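Long-range contacts in uncharacterized protein (Bacillus thuringiensis serovar kurstaki, PDB 4XHN), which probably binds and hydrolyses ATP as an actin-like protein, possibly a filament-forming ParM-type ATPase, and is captured here with a non-hydrolysable ATP analogue: residues K266-I271 / K298-F303; Q305-P310 / F325-G330; D342-Y347 / V374-A379. The protein carries 2 engineered substitutions. All coordinates share one frame; numbering follows the deposited sequence.

Interaction 1 of 3, residues K266-I271 / K298-F303; sequences KYIDEI and KTREDF. With ANP (phosphoaminophosphonic acid-adenylate ester), chain C.
Asp269 OD1 receives two N-H groups of Arg300: NE at 2.6 Å, with an N-H...O angle of 151°, and NH2 in a weak, longer bond. The second oxygen completes the salt bridge, for NH2 also reaches Asp269 OD2 at 3.0 Å, nearly straight and on the syn lone pair. The grip is thus side-on, one nitrogen to each oxygen, although the carboxylate and guanidinium planes are turned 35° apart. Arg300 gets there by an extended chain whose CG and CD pass Ile268 CG2 before the guanidinium reaches Asp269. Phe303 adds to this apolar contact from the next turn. Its CG stands anti to the backbone N (chi1 166°), which swings the ring toward helix 264-279, with Phe303 CD2 3.7 Å from Ile268 CG2 and Phe303 CZ 3.7 Å from Ile271 CG2. The helix carrying Arg300 is capped by Thr299, whose OG1 accepts from Asp302 N. One turn of each helix also reaches the nucleotide ribose: Ile268 CD1 lies 3.5 Å from O3' of the ligand, and Glu301 OE1 accepts a weak hydrogen bond from O2'. Such helix pairing beside the ribose is consistent with the nucleotide-binding cleft of the actin-like fold.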
loop_
_atom_site.group_PDB
_atom_site.type_symbol
_atom_site.label_atom_id
_atom_site.label_comp_id
_atom_site.label_asym_id
_atom_site.label_seq_id
_atom_site.Cartn_x
_atom_site.Cartn_y
_atom_site.Cartn_z
ATOM N N LYS A 266 -12.251 -1.815 -9.990
ATOM C CA LYS A 266 -13.353 -1.919 -10.942
ATOM C C LYS A 266 -13.784 -3.374 -11.125
ATOM O O LYS A 266 -14.974 -3.672 -11.244
ATOM C CB LYS A 266 -12.964 -1.306 -12.290
ATOM C CG LYS A 266 -13.012 0.218 -12.319
ATOM C CD LYS A 266 -12.660 0.771 -13.695
ATOM C CE LYS A 266 -11.185 0.585 -14.006
ATOM N NZ LYS A 266 -10.848 1.020 -15.391
ATOM N N TYR A 267 -12.808 -4.277 -11.128
ATOM C CA TYR A 267 -13.074 -5.700 -11.291
ATOM C C TYR A 267 -13.739 -6.270 -10.047
ATOM O O TYR A 267 -14.608 -7.137 -10.135
ATOM C CB TYR A 267 -11.780 -6.455 -11.594
ATOM C CG TYR A 267 -11.106 -6.004 -12.868
ATOM C CD1 TYR A 267 -11.266 -6.716 -14.048
ATOM C CD2 TYR A 267 -10.316 -4.862 -12.893
ATOM C CE1 TYR A 267 -10.656 -6.307 -15.216
ATOM C CE2 TYR A 267 -9.701 -4.444 -14.056
ATOM C CZ TYR A 267 -9.874 -5.171 -15.215
ATOM O OH TYR A 267 -9.264 -4.759 -16.377
ATOM N N ILE A 268 -13.318 -5.777 -8.888
ATOM C CA ILE A 268 -13.924 -6.166 -7.622
ATOM C C ILE A 268 -15.380 -5.710 -7.572
ATOM O O ILE A 268 -16.266 -6.480 -7.198
ATOM C CB ILE A 268 -13.147 -5.581 -6.426
ATOM C CG1 ILE A 268 -11.760 -6.224 -6.338
ATOM C CG2 ILE A 268 -13.913 -5.791 -5.129
ATOM C CD1 ILE A 268 -10.863 -5.609 -5.286
ATOM N N ASP A 269 -15.617 -4.460 -7.966
ATOM C CA ASP A 269 -16.968 -3.906 -8.004
ATOM C C ASP A 269 -17.880 -4.743 -8.894
ATOM O O ASP A 269 -19.043 -4.977 -8.562
ATOM C CB ASP A 269 -16.944 -2.457 -8.496
ATOM C CG ASP A 269 -16.230 -1.527 -7.537
ATOM O OD1 ASP A 269 -15.982 -1.938 -6.383
ATOM O OD2 ASP A 269 -15.921 -0.382 -7.933
ATOM N N GLU A 270 -17.340 -5.191 -10.024
ATOM C CA GLU A 270 -18.061 -6.071 -10.935
ATOM C C GLU A 270 -18.480 -7.355 -10.230
ATOM O O GLU A 270 -19.652 -7.733 -10.246
ATOM C CB GLU A 270 -17.198 -6.402 -12.152
ATOM C CG GLU A 270 -17.843 -7.375 -13.126
ATOM C CD GLU A 270 -18.423 -6.679 -14.339
ATOM O OE1 GLU A 270 -17.951 -5.571 -14.668
ATOM O OE2 GLU A 270 -19.350 -7.239 -14.963
ATOM N N ILE A 271 -17.503 -8.012 -9.610
ATOM C CA ILE A 271 -17.721 -9.262 -8.889
ATOM C C ILE A 271 -18.789 -9.117 -7.810
ATOM O O ILE A 271 -19.668 -9.969 -7.675
ATOM C CB ILE A 271 -16.410 -9.760 -8.252
ATOM C CG1 ILE A 271 -15.420 -10.174 -9.343
ATOM C CG2 ILE A 271 -16.671 -10.923 -7.306
ATOM C CD1 ILE A 271 -13.986 -10.240 -8.876
ATOM N N LYS A 298 -18.736 -4.827 3.386
ATOM C CA LYS A 298 -18.941 -3.447 3.766
ATOM C C LYS A 298 -18.045 -2.585 2.880
ATOM O O LYS A 298 -18.482 -1.592 2.290
ATOM C CB LYS A 298 -18.640 -3.201 5.264
ATOM C CG LYS A 298 -18.449 -4.401 6.265
ATOM C CD LYS A 298 -19.440 -5.571 6.135
ATOM C CE LYS A 298 -20.849 -5.223 6.489
ATOM N NZ LYS A 298 -21.786 -6.345 6.184
ATOM N N THR A 299 -16.785 -2.990 2.795
ATOM C CA THR A 299 -15.816 -2.357 1.914
ATOM C C THR A 299 -15.214 -3.403 0.979
ATOM O O THR A 299 -15.532 -4.588 1.079
ATOM C CB THR A 299 -14.690 -1.671 2.708
ATOM O OG1 THR A 299 -13.883 -2.665 3.351
ATOM C CG2 THR A 299 -15.267 -0.728 3.754
ATOM N N ARG A 300 -14.346 -2.962 0.073
ATOM C CA ARG A 300 -13.654 -3.880 -0.828
ATOM C C ARG A 300 -12.593 -4.680 -0.091
ATOM O O ARG A 300 -12.364 -5.852 -0.391
ATOM C CB ARG A 300 -12.997 -3.126 -1.981
ATOM C CG ARG A 300 -13.950 -2.376 -2.876
ATOM C CD ARG A 300 -13.201 -1.840 -4.078
ATOM N NE ARG A 300 -14.031 -0.980 -4.909
ATOM C CZ ARG A 300 -14.166 0.327 -4.722
ATOM N NH1 ARG A 300 -13.526 0.924 -3.725
ATOM N NH2 ARG A 300 -14.942 1.036 -5.529
ATOM N N GLU A 301 -11.936 -4.032 0.865
ATOM C CA GLU A 301 -10.885 -4.678 1.636
ATOM C C GLU A 301 -11.479 -5.796 2.477
ATOM O O GLU A 301 -10.822 -6.800 2.744
ATOM C CB GLU A 301 -10.159 -3.664 2.520
ATOM C CG GLU A 301 -8.774 -4.114 2.951
ATOM C CD GLU A 301 -7.864 -4.407 1.770
ATOM O OE1 GLU A 301 -7.978 -3.709 0.739
ATOM O OE2 GLU A 301 -7.036 -5.336 1.872
ATOM N N ASP A 302 -12.732 -5.617 2.881
ATOM C CA ASP A 302 -13.450 -6.644 3.620
ATOM C C ASP A 302 -13.697 -7.853 2.723
ATOM O O ASP A 302 -13.546 -8.997 3.150
ATOM C CB ASP A 302 -14.775 -6.099 4.156
ATOM C CG ASP A 302 -15.317 -6.919 5.307
ATOM O OD1 ASP A 302 -14.509 -7.354 6.153
ATOM O OD2 ASP A 302 -16.548 -7.130 5.366
ATOM N N PHE A 303 -14.075 -7.584 1.476
ATOM C CA PHE A 303 -14.290 -8.635 0.488
ATOM C C PHE A 303 -12.999 -9.390 0.216
ATOM O O PHE A 303 -12.982 -10.621 0.154
ATOM C CB PHE A 303 -14.839 -8.045 -0.814
ATOM C CG PHE A 303 -14.769 -8.984 -1.989
ATOM C CD1 PHE A 303 -15.652 -10.044 -2.101
ATOM C CD2 PHE A 303 -13.824 -8.799 -2.985
ATOM C CE1 PHE A 303 -15.590 -10.906 -3.183
ATOM C CE2 PHE A 303 -13.757 -9.656 -4.068
ATOM C CZ PHE A 303 -14.641 -10.711 -4.167
HETATM P PG ANP C . -2.765 1.957 -5.491
HETATM O O1G ANP C . -3.559 2.109 -6.749
HETATM O O2G ANP C . -1.460 1.120 -5.787
HETATM O O3G ANP C . -2.358 3.391 -4.957
HETATM P PB ANP C . -2.805 0.109 -3.397
HETATM O O1B ANP C . -2.979 0.480 -1.897
HETATM O O2B ANP C . -1.358 0.210 -3.759
HETATM N N3B ANP C . -3.710 1.178 -4.322
HETATM P PA ANP C . -2.468 -2.642 -3.365
HETATM O O1A ANP C . -1.965 -2.681 -1.973
HETATM O O2A ANP C . -1.365 -2.713 -4.426
HETATM O O3A ANP C . -3.328 -1.336 -3.664
HETATM O "O5'" ANP C . -3.518 -3.812 -3.546
HETATM C "C5'" ANP C . -4.055 -4.093 -4.857
HETATM C "C4'" ANP C . -5.244 -5.015 -4.739
HETATM O "O4'" ANP C . -4.810 -6.336 -4.334
HETATM C "C3'" ANP C . -6.315 -4.588 -3.732
HETATM O "O3'" ANP C . -7.606 -4.829 -4.279
HETATM C "C2'" ANP C . -6.043 -5.509 -2.541
HETATM O "O2'" ANP C . -7.190 -5.717 -1.726
HETATM C "C1'" ANP C . -5.633 -6.777 -3.277
HETATM N N9 ANP C . -4.904 -7.747 -2.468
HETATM C C8 ANP C . -3.900 -7.509 -1.569
HETATM N N7 ANP C . -3.436 -8.588 -0.978
HETATM C C5 ANP C . -4.198 -9.607 -1.534
HETATM C C6 ANP C . -4.202 -11.005 -1.328
HETATM N N6 ANP C . -3.387 -11.635 -0.481
HETATM N N1 ANP C . -5.084 -11.738 -2.044
HETATM C C2 ANP C . -5.902 -11.113 -2.896
HETATM N N3 ANP C . -5.990 -9.808 -3.168
HETATM C C4 ANP C . -5.104 -9.108 -2.449
#

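Interaction 2 of 3, residues Q305-P310 / F325-G330; sequences QRLVMP and FSVKWG. With ANP (phosphoaminophosphonic acid-adenylate ester), chain C.
Leu307 rests its isobutyl group against the edge region of Phe325, the two side chains slanting across each other, where helix 300-316 packs against the β-hairpin formed by strands 326-329 and 332-335. With CG anti to the backbone N (chi1 -172°), the leucine branches over the start of the first strand: CG lies 3.5 Å from Phe325 CD1, while CD1 reaches the backbone oxygen of Ser326. The other methyl, CD2, meets Val327 CG2 at 3.9 Å, and these two side chains stand about at right angles, so one leucine spans two residues whose side chains lie on the same side of the chain.

Phe325 turns its rim, and not its face, to the helix backbone. Leu307 O lies 3.3 Å from Phe325 CE1 near the ring plane, and Val308 CA sits by the same edge, at a place where the helix widens into a π-type turn before its kink at Pro310. Around the ring, Val340 and Met344 of helix 337-362 add further apolar contacts.

The same turn also reaches the nucleotide. Val308 points CG1 to the rim atom C2 of the adenine, 3.5 Å away. Met309, extended beyond CG, runs along the base, placing CG over one face at 3.6 Å from C6 and CE over the same face at 3.6 Å from N7.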
loop_
_atom_site.group_PDB
_atom_site.type_symbol
_atom_site.label_atom_id
_atom_site.label_comp_id
_atom_site.label_asym_id
_atom_site.label_seq_id
_atom_site.Cartn_x
_atom_site.Cartn_y
_atom_site.Cartn_z
ATOM N N GLN A 305 -10.184 -9.449 2.167
ATOM C CA GLN A 305 -9.625 -10.063 3.364
ATOM C C GLN A 305 -10.401 -11.299 3.806
ATOM O O GLN A 305 -9.807 -12.331 4.115
ATOM C CB GLN A 305 -9.577 -9.041 4.500
ATOM C CG GLN A 305 -8.433 -9.243 5.476
ATOM C CD GLN A 305 -8.042 -7.959 6.181
ATOM O OE1 GLN A 305 -8.534 -6.880 5.848
ATOM N NE2 GLN A 305 -7.152 -8.070 7.161
ATOM N N ARG A 306 -11.726 -11.196 3.830
ATOM C CA ARG A 306 -12.561 -12.272 4.352
ATOM C C ARG A 306 -12.805 -13.396 3.345
ATOM O O ARG A 306 -12.775 -14.570 3.707
ATOM C CB ARG A 306 -13.903 -11.714 4.836
ATOM C CG ARG A 306 -13.843 -11.053 6.206
ATOM C CD ARG A 306 -15.170 -10.403 6.563
ATOM N NE ARG A 306 -16.305 -11.280 6.293
ATOM C CZ ARG A 306 -17.553 -10.852 6.123
ATOM N NH1 ARG A 306 -17.825 -9.556 6.192
ATOM N NH2 ARG A 306 -18.525 -11.720 5.879
ATOM N N LEU A 307 -13.045 -13.043 2.088
ATOM C CA LEU A 307 -13.379 -14.050 1.085
ATOM C C LEU A 307 -12.183 -14.468 0.233
ATOM O O LEU A 307 -11.958 -15.659 0.015
ATOM C CB LEU A 307 -14.499 -13.539 0.173
ATOM C CG LEU A 307 -15.076 -14.580 -0.789
ATOM C CD1 LEU A 307 -15.550 -15.804 -0.021
ATOM C CD2 LEU A 307 -16.211 -13.997 -1.618
ATOM N N VAL A 308 -11.416 -13.488 -0.235
ATOM C CA VAL A 308 -10.420 -13.723 -1.275
ATOM C C VAL A 308 -9.048 -14.166 -0.752
ATOM O O VAL A 308 -8.479 -15.136 -1.255
ATOM C CB VAL A 308 -10.249 -12.456 -2.142
ATOM C CG1 VAL A 308 -9.063 -12.593 -3.072
ATOM C CG2 VAL A 308 -11.520 -12.181 -2.928
ATOM N N MET A 309 -8.524 -13.464 0.251
ATOM C CA MET A 309 -7.180 -13.741 0.774
ATOM C C MET A 309 -6.932 -15.185 1.258
ATOM O O MET A 309 -5.886 -15.755 0.942
ATOM C CB MET A 309 -6.846 -12.768 1.913
ATOM C CG MET A 309 -6.394 -11.386 1.457
ATOM S SD MET A 309 -6.076 -10.271 2.843
ATOM C CE MET A 309 -5.516 -8.798 1.986
ATOM N N PRO A 310 -7.869 -15.781 2.030
ATOM C CA PRO A 310 -7.591 -17.151 2.488
ATOM C C PRO A 310 -7.478 -18.173 1.358
ATOM O O PRO A 310 -6.756 -19.160 1.501
ATOM C CB PRO A 310 -8.800 -17.477 3.374
ATOM C CG PRO A 310 -9.329 -16.163 3.801
ATOM C CD PRO A 310 -9.108 -15.253 2.632
ATOM N N PHE A 325 -15.297 -20.091 -3.411
ATOM C CA PHE A 325 -15.793 -18.842 -2.850
ATOM C C PHE A 325 -17.291 -18.920 -2.596
ATOM O O PHE A 325 -18.091 -19.031 -3.527
ATOM C CB PHE A 325 -15.466 -17.671 -3.774
ATOM C CG PHE A 325 -13.994 -17.443 -3.954
ATOM C CD1 PHE A 325 -13.299 -16.616 -3.089
ATOM C CD2 PHE A 325 -13.305 -18.064 -4.981
ATOM C CE1 PHE A 325 -11.944 -16.407 -3.248
ATOM C CE2 PHE A 325 -11.950 -17.860 -5.145
ATOM C CZ PHE A 325 -11.268 -17.030 -4.277
ATOM N N SER A 326 -17.662 -18.876 -1.321
ATOM C CA SER A 326 -19.061 -18.921 -0.928
ATOM C C SER A 326 -19.409 -17.722 -0.053
ATOM O O SER A 326 -18.592 -17.267 0.749
ATOM C CB SER A 326 -19.376 -20.229 -0.198
ATOM O OG SER A 326 -18.453 -20.465 0.851
ATOM N N VAL A 327 -20.626 -17.212 -0.220
ATOM C CA VAL A 327 -21.063 -16.028 0.504
ATOM C C VAL A 327 -22.334 -16.296 1.300
ATOM O O VAL A 327 -23.342 -16.742 0.752
ATOM C CB VAL A 327 -21.312 -14.845 -0.451
ATOM C CG1 VAL A 327 -21.822 -13.635 0.320
ATOM C CG2 VAL A 327 -20.041 -14.501 -1.211
ATOM N N LYS A 328 -22.273 -16.025 2.599
ATOM C CA LYS A 328 -23.439 -16.126 3.464
ATOM C C LYS A 328 -24.082 -14.756 3.630
ATOM O O LYS A 328 -23.542 -13.889 4.315
ATOM C CB LYS A 328 -23.058 -16.688 4.832
ATOM C CG LYS A 328 -22.325 -18.014 4.803
ATOM C CD LYS A 328 -21.746 -18.319 6.175
ATOM C CE LYS A 328 -21.499 -19.803 6.373
ATOM N NZ LYS A 328 -21.181 -20.105 7.796
ATOM N N TRP A 329 -25.234 -14.559 3.001
ATOM C CA TRP A 329 -25.945 -13.294 3.122
ATOM C C TRP A 329 -27.397 -13.540 3.512
ATOM O O TRP A 329 -28.188 -14.041 2.712
ATOM C CB TRP A 329 -25.868 -12.507 1.815
ATOM C CG TRP A 329 -26.272 -11.076 1.958
ATOM C CD1 TRP A 329 -26.170 -10.301 3.076
ATOM C CD2 TRP A 329 -26.854 -10.248 0.947
ATOM N NE1 TRP A 329 -26.647 -9.038 2.823
ATOM C CE2 TRP A 329 -27.074 -8.980 1.523
ATOM C CE3 TRP A 329 -27.208 -10.454 -0.389
ATOM C CZ2 TRP A 329 -27.632 -7.925 0.809
ATOM C CZ3 TRP A 329 -27.760 -9.405 -1.096
ATOM C CH2 TRP A 329 -27.967 -8.156 -0.497
ATOM N N GLY A 330 -27.739 -13.185 4.745
ATOM C CA GLY A 330 -29.060 -13.464 5.277
ATOM C C GLY A 330 -29.233 -14.953 5.514
ATOM O O GLY A 330 -28.282 -15.637 5.893
HETATM P PG ANP C . -2.765 1.957 -5.491
HETATM O O1G ANP C . -3.559 2.109 -6.749
HETATM O O2G ANP C . -1.460 1.120 -5.787
HETATM O O3G ANP C . -2.358 3.391 -4.957
HETATM P PB ANP C . -2.805 0.109 -3.397
HETATM O O1B ANP C . -2.979 0.480 -1.897
HETATM O O2B ANP C . -1.358 0.210 -3.759
HETATM N N3B ANP C . -3.710 1.178 -4.322
HETATM P PA ANP C . -2.468 -2.642 -3.365
HETATM O O1A ANP C . -1.965 -2.681 -1.973
HETATM O O2A ANP C . -1.365 -2.713 -4.426
HETATM O O3A ANP C . -3.328 -1.336 -3.664
HETATM O "O5'" ANP C . -3.518 -3.812 -3.546
HETATM C "C5'" ANP C . -4.055 -4.093 -4.857
HETATM C "C4'" ANP C . -5.244 -5.015 -4.739
HETATM O "O4'" ANP C . -4.810 -6.336 -4.334
HETATM C "C3'" ANP C . -6.315 -4.588 -3.732
HETATM O "O3'" ANP C . -7.606 -4.829 -4.279
HETATM C "C2'" ANP C . -6.043 -5.509 -2.541
HETATM O "O2'" ANP C . -7.190 -5.717 -1.726
HETATM C "C1'" ANP C . -5.633 -6.777 -3.277
HETATM N N9 ANP C . -4.904 -7.747 -2.468
HETATM C C8 ANP C . -3.900 -7.509 -1.569
HETATM N N7 ANP C . -3.436 -8.588 -0.978
HETATM C C5 ANP C . -4.198 -9.607 -1.534
HETATM C C6 ANP C . -4.202 -11.005 -1.328
HETATM N N6 ANP C . -3.387 -11.635 -0.481
HETATM N N1 ANP C . -5.084 -11.738 -2.044
HETATM C C2 ANP C . -5.902 -11.113 -2.896
HETATM N N3 ANP C . -5.990 -9.808 -3.168
HETATM C C4 ANP C . -5.104 -9.108 -2.449
#

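Interaction 3 of 3, residues D342-Y347 / V374-A379; sequences DGMLKY and VLFGYA. With ANP (phosphoaminophosphonic acid-adenylate ester), chain C.
Tyr347 and Phe376 form an edge-to-face aromatic pair, with the edge of the phenylalanine directed at the tyrosine face, centroids 5.5 Å apart and planes at 73°. Phe376 CD2 stands 3.8 Å from Tyr347 CD2, above the tyrosine plane and displaced toward its rim. Both side chains have CG anti to their backbone N (chi1 172° for Tyr347 and 173° for Phe376), which carries each ring into the space between the two segments.

Apolar packing continues from the pair on the Phe376 side, where Met344 CG lies over one face of the ring, 4.4 Å from Phe376 CZ. In a separate contact, Leu345 CD2 touches Ala379 CB.

Backbone proximity is the third element. Met344 makes van der Waals contact with the Phe376 carbonyl, its CE 3.5 Å from Phe376 O. Gly377, where helix 373-376 ends and helix 378-381 begins, comes within 4.9 Å of Met344, CA to CA, and brings its CA to the edge of the tyrosine ring.

On the far side of this junction Leu375 faces the ligand, its CB over the adenine 3.3 Å from C6, and Gly372 N, just before helix 373-376, is hydrogen-bonded to the nucleotide. Phe376 lies among Ile268 and Ile271 of helix 264-279 and Ile304 of helix 300-316, so the end of short helix 373-376 packs between helices 264-279, 300-316 and 337-362.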
loop_
_atom_site.group_PDB
_atom_site.type_symbol
_atom_site.label_atom_id
_atom_site.label_comp_id
_atom_site.label_asym_id
_atom_site.label_seq_id
_atom_site.Cartn_x
_atom_site.Cartn_y
_atom_site.Cartn_z
ATOM N N ASP A 342 -14.150 -15.464 -12.410
ATOM C CA ASP A 342 -14.360 -14.756 -13.668
ATOM C C ASP A 342 -13.723 -13.374 -13.633
ATOM O O ASP A 342 -12.981 -13.001 -14.545
ATOM C CB ASP A 342 -15.854 -14.641 -13.979
ATOM C CG ASP A 342 -16.411 -15.894 -14.626
ATOM O OD1 ASP A 342 -15.697 -16.920 -14.647
ATOM O OD2 ASP A 342 -17.563 -15.857 -15.108
ATOM N N GLY A 343 -14.010 -12.618 -12.578
ATOM C CA GLY A 343 -13.423 -11.301 -12.407
ATOM C C GLY A 343 -11.915 -11.373 -12.261
ATOM O O GLY A 343 -11.194 -10.480 -12.702
ATOM N N MET A 344 -11.440 -12.448 -11.643
ATOM C CA MET A 344 -10.013 -12.644 -11.425
ATOM C C MET A 344 -9.252 -12.839 -12.737
ATOM O O MET A 344 -8.220 -12.205 -12.963
ATOM C CB MET A 344 -9.784 -13.838 -10.496
ATOM C CG MET A 344 -9.891 -13.492 -9.020
ATOM S SD MET A 344 -9.957 -14.932 -7.938
ATOM C CE MET A 344 -9.573 -14.184 -6.355
ATOM N N LEU A 345 -9.765 -13.708 -13.602
ATOM C CA LEU A 345 -9.109 -14.000 -14.876
ATOM C C LEU A 345 -9.256 -12.842 -15.859
ATOM O O LEU A 345 -8.351 -12.566 -16.649
ATOM C CB LEU A 345 -9.674 -15.281 -15.487
ATOM C CG LEU A 345 -9.503 -16.549 -14.651
ATOM C CD1 LEU A 345 -10.262 -17.702 -15.276
ATOM C CD2 LEU A 345 -8.029 -16.895 -14.490
ATOM N N LYS A 346 -10.410 -12.184 -15.809
ATOM C CA LYS A 346 -10.660 -10.978 -16.591
ATOM C C LYS A 346 -9.587 -9.938 -16.286
ATOM O O LYS A 346 -8.990 -9.357 -17.193
ATOM C CB LYS A 346 -12.058 -10.435 -16.280
ATOM C CG LYS A 346 -12.502 -9.233 -17.098
ATOM C CD LYS A 346 -13.973 -8.928 -16.820
ATOM C CE LYS A 346 -14.442 -7.656 -17.509
ATOM N NZ LYS A 346 -14.495 -6.501 -16.569
ATOM N N TYR A 347 -9.343 -9.725 -14.996
ATOM C CA TYR A 347 -8.281 -8.841 -14.536
ATOM C C TYR A 347 -6.921 -9.351 -14.989
ATOM O O TYR A 347 -6.085 -8.583 -15.465
ATOM C CB TYR A 347 -8.319 -8.710 -13.011
ATOM C CG TYR A 347 -7.136 -7.974 -12.425
ATOM C CD1 TYR A 347 -7.082 -6.586 -12.442
ATOM C CD2 TYR A 347 -6.076 -8.664 -11.850
ATOM C CE1 TYR A 347 -6.002 -5.907 -11.909
ATOM C CE2 TYR A 347 -4.992 -7.993 -11.313
ATOM C CZ TYR A 347 -4.961 -6.615 -11.344
ATOM O OH TYR A 347 -3.887 -5.941 -10.812
ATOM N N VAL A 374 -1.120 -8.750 -8.160
ATOM C CA VAL A 374 -0.478 -10.041 -8.371
ATOM C C VAL A 374 -1.209 -11.112 -7.569
ATOM O O VAL A 374 -1.300 -12.268 -7.983
ATOM C CB VAL A 374 1.011 -9.999 -7.965
ATOM C CG1 VAL A 374 1.629 -11.390 -7.982
ATOM C CG2 VAL A 374 1.779 -9.064 -8.880
ATOM N N LEU A 375 -1.754 -10.708 -6.426
ATOM C CA LEU A 375 -2.454 -11.626 -5.540
ATOM C C LEU A 375 -3.925 -11.789 -5.918
ATOM O O LEU A 375 -4.429 -12.911 -5.992
ATOM C CB LEU A 375 -2.329 -11.150 -4.095
ATOM C CG LEU A 375 -0.916 -11.208 -3.513
ATOM C CD1 LEU A 375 -0.817 -10.379 -2.243
ATOM C CD2 LEU A 375 -0.522 -12.649 -3.247
ATOM N N PHE A 376 -4.611 -10.672 -6.152
ATOM C CA PHE A 376 -6.013 -10.713 -6.558
ATOM C C PHE A 376 -6.185 -11.508 -7.847
ATOM O O PHE A 376 -7.116 -12.300 -7.979
ATOM C CB PHE A 376 -6.571 -9.300 -6.737
ATOM C CG PHE A 376 -7.963 -9.265 -7.313
ATOM C CD1 PHE A 376 -9.062 -9.573 -6.527
ATOM C CD2 PHE A 376 -8.171 -8.921 -8.640
ATOM C CE1 PHE A 376 -10.343 -9.540 -7.058
ATOM C CE2 PHE A 376 -9.448 -8.887 -9.175
ATOM C CZ PHE A 376 -10.535 -9.196 -8.384
ATOM N N GLY A 377 -5.275 -11.299 -8.792
ATOM C CA GLY A 377 -5.336 -11.987 -10.066
ATOM C C GLY A 377 -4.391 -13.169 -10.146
ATOM O O GLY A 377 -4.063 -13.625 -11.241
ATOM N N TYR A 378 -3.967 -13.670 -8.987
ATOM C CA TYR A 378 -2.984 -14.752 -8.913
ATOM C C TYR A 378 -3.362 -15.971 -9.740
ATOM O O TYR A 378 -2.495 -16.599 -10.347
ATOM C CB TYR A 378 -2.766 -15.184 -7.461
ATOM C CG TYR A 378 -1.741 -16.288 -7.310
ATOM C CD1 TYR A 378 -2.133 -17.608 -7.112
ATOM C CD2 TYR A 378 -0.380 -16.011 -7.380
ATOM C CE1 TYR A 378 -1.196 -18.618 -6.981
ATOM C CE2 TYR A 378 0.561 -17.015 -7.250
ATOM C CZ TYR A 378 0.150 -18.315 -7.051
ATOM O OH TYR A 378 1.087 -19.314 -6.920
ATOM N N ALA A 379 -4.650 -16.299 -9.762
ATOM C CA ALA A 379 -5.139 -17.464 -10.493
ATOM C C ALA A 379 -4.692 -17.433 -11.951
ATOM O O ALA A 379 -4.450 -18.475 -12.558
ATOM C CB ALA A 379 -6.654 -17.547 -10.405
HETATM P PG ANP C . -2.765 1.957 -5.491
HETATM O O1G ANP C . -3.559 2.109 -6.749
HETATM O O2G ANP C . -1.460 1.120 -5.787
HETATM O O3G ANP C . -2.358 3.391 -4.957
HETATM P PB ANP C . -2.805 0.109 -3.397
HETATM O O1B ANP C . -2.979 0.480 -1.897
HETATM O O2B ANP C . -1.358 0.210 -3.759
HETATM N N3B ANP C . -3.710 1.178 -4.322
HETATM P PA ANP C . -2.468 -2.642 -3.365
HETATM O O1A ANP C . -1.965 -2.681 -1.973
HETATM O O2A ANP C . -1.365 -2.713 -4.426
HETATM O O3A ANP C . -3.328 -1.336 -3.664
HETATM O "O5'" ANP C . -3.518 -3.812 -3.546
HETATM C "C5'" ANP C . -4.055 -4.093 -4.857
HETATM C "C4'" ANP C . -5.244 -5.015 -4.739
HETATM O "O4'" ANP C . -4.810 -6.336 -4.334
HETATM C "C3'" ANP C . -6.315 -4.588 -3.732
HETATM O "O3'" ANP C . -7.606 -4.829 -4.279
HETATM C "C2'" ANP C . -6.043 -5.509 -2.541
HETATM O "O2'" ANP C . -7.190 -5.717 -1.726
HETATM C "C1'" ANP C . -5.633 -6.777 -3.277
HETATM N N9 ANP C . -4.904 -7.747 -2.468
HETATM C C8 ANP C . -3.900 -7.509 -1.569
HETATM N N7 ANP C . -3.436 -8.588 -0.978
HETATM C C5 ANP C . -4.198 -9.607 -1.534
HETATM C C6 ANP C . -4.202 -11.005 -1.328
HETATM N N6 ANP C . -3.387 -11.635 -0.481
HETATM N N1 ANP C . -5.084 -11.738 -2.044
HETATM C C2 ANP C . -5.902 -11.113 -2.896
HETATM N N3 ANP C . -5.990 -9.808 -3.168
HETATM C C4 ANP C . -5.104 -9.108 -2.449
#

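Overall arrangement
The three contacts follow one another along the chain and lie on the same side of the chain's centre, round the ribose and adenine. Interactions 1 and 2, whose centres are about 11 Å apart, share helix 300-316; interaction 3 lies about 13 Å from interaction 1 and 16 Å from interaction 2. Tyr267 packs against Tyr347 to join interactions 1 and 3, while Met344 bridges interactions 2 and 3 through Val308 and Phe325. Interaction 1 reaches the ribose, interactions 2 and 3 opposite faces of the adenine, Met309 and Leu375 sandwiching it. Thus one wall of a nucleotide pocket, here probably in an actin-like domain, can be built from packed helices that also carry contacts deeper in the fold.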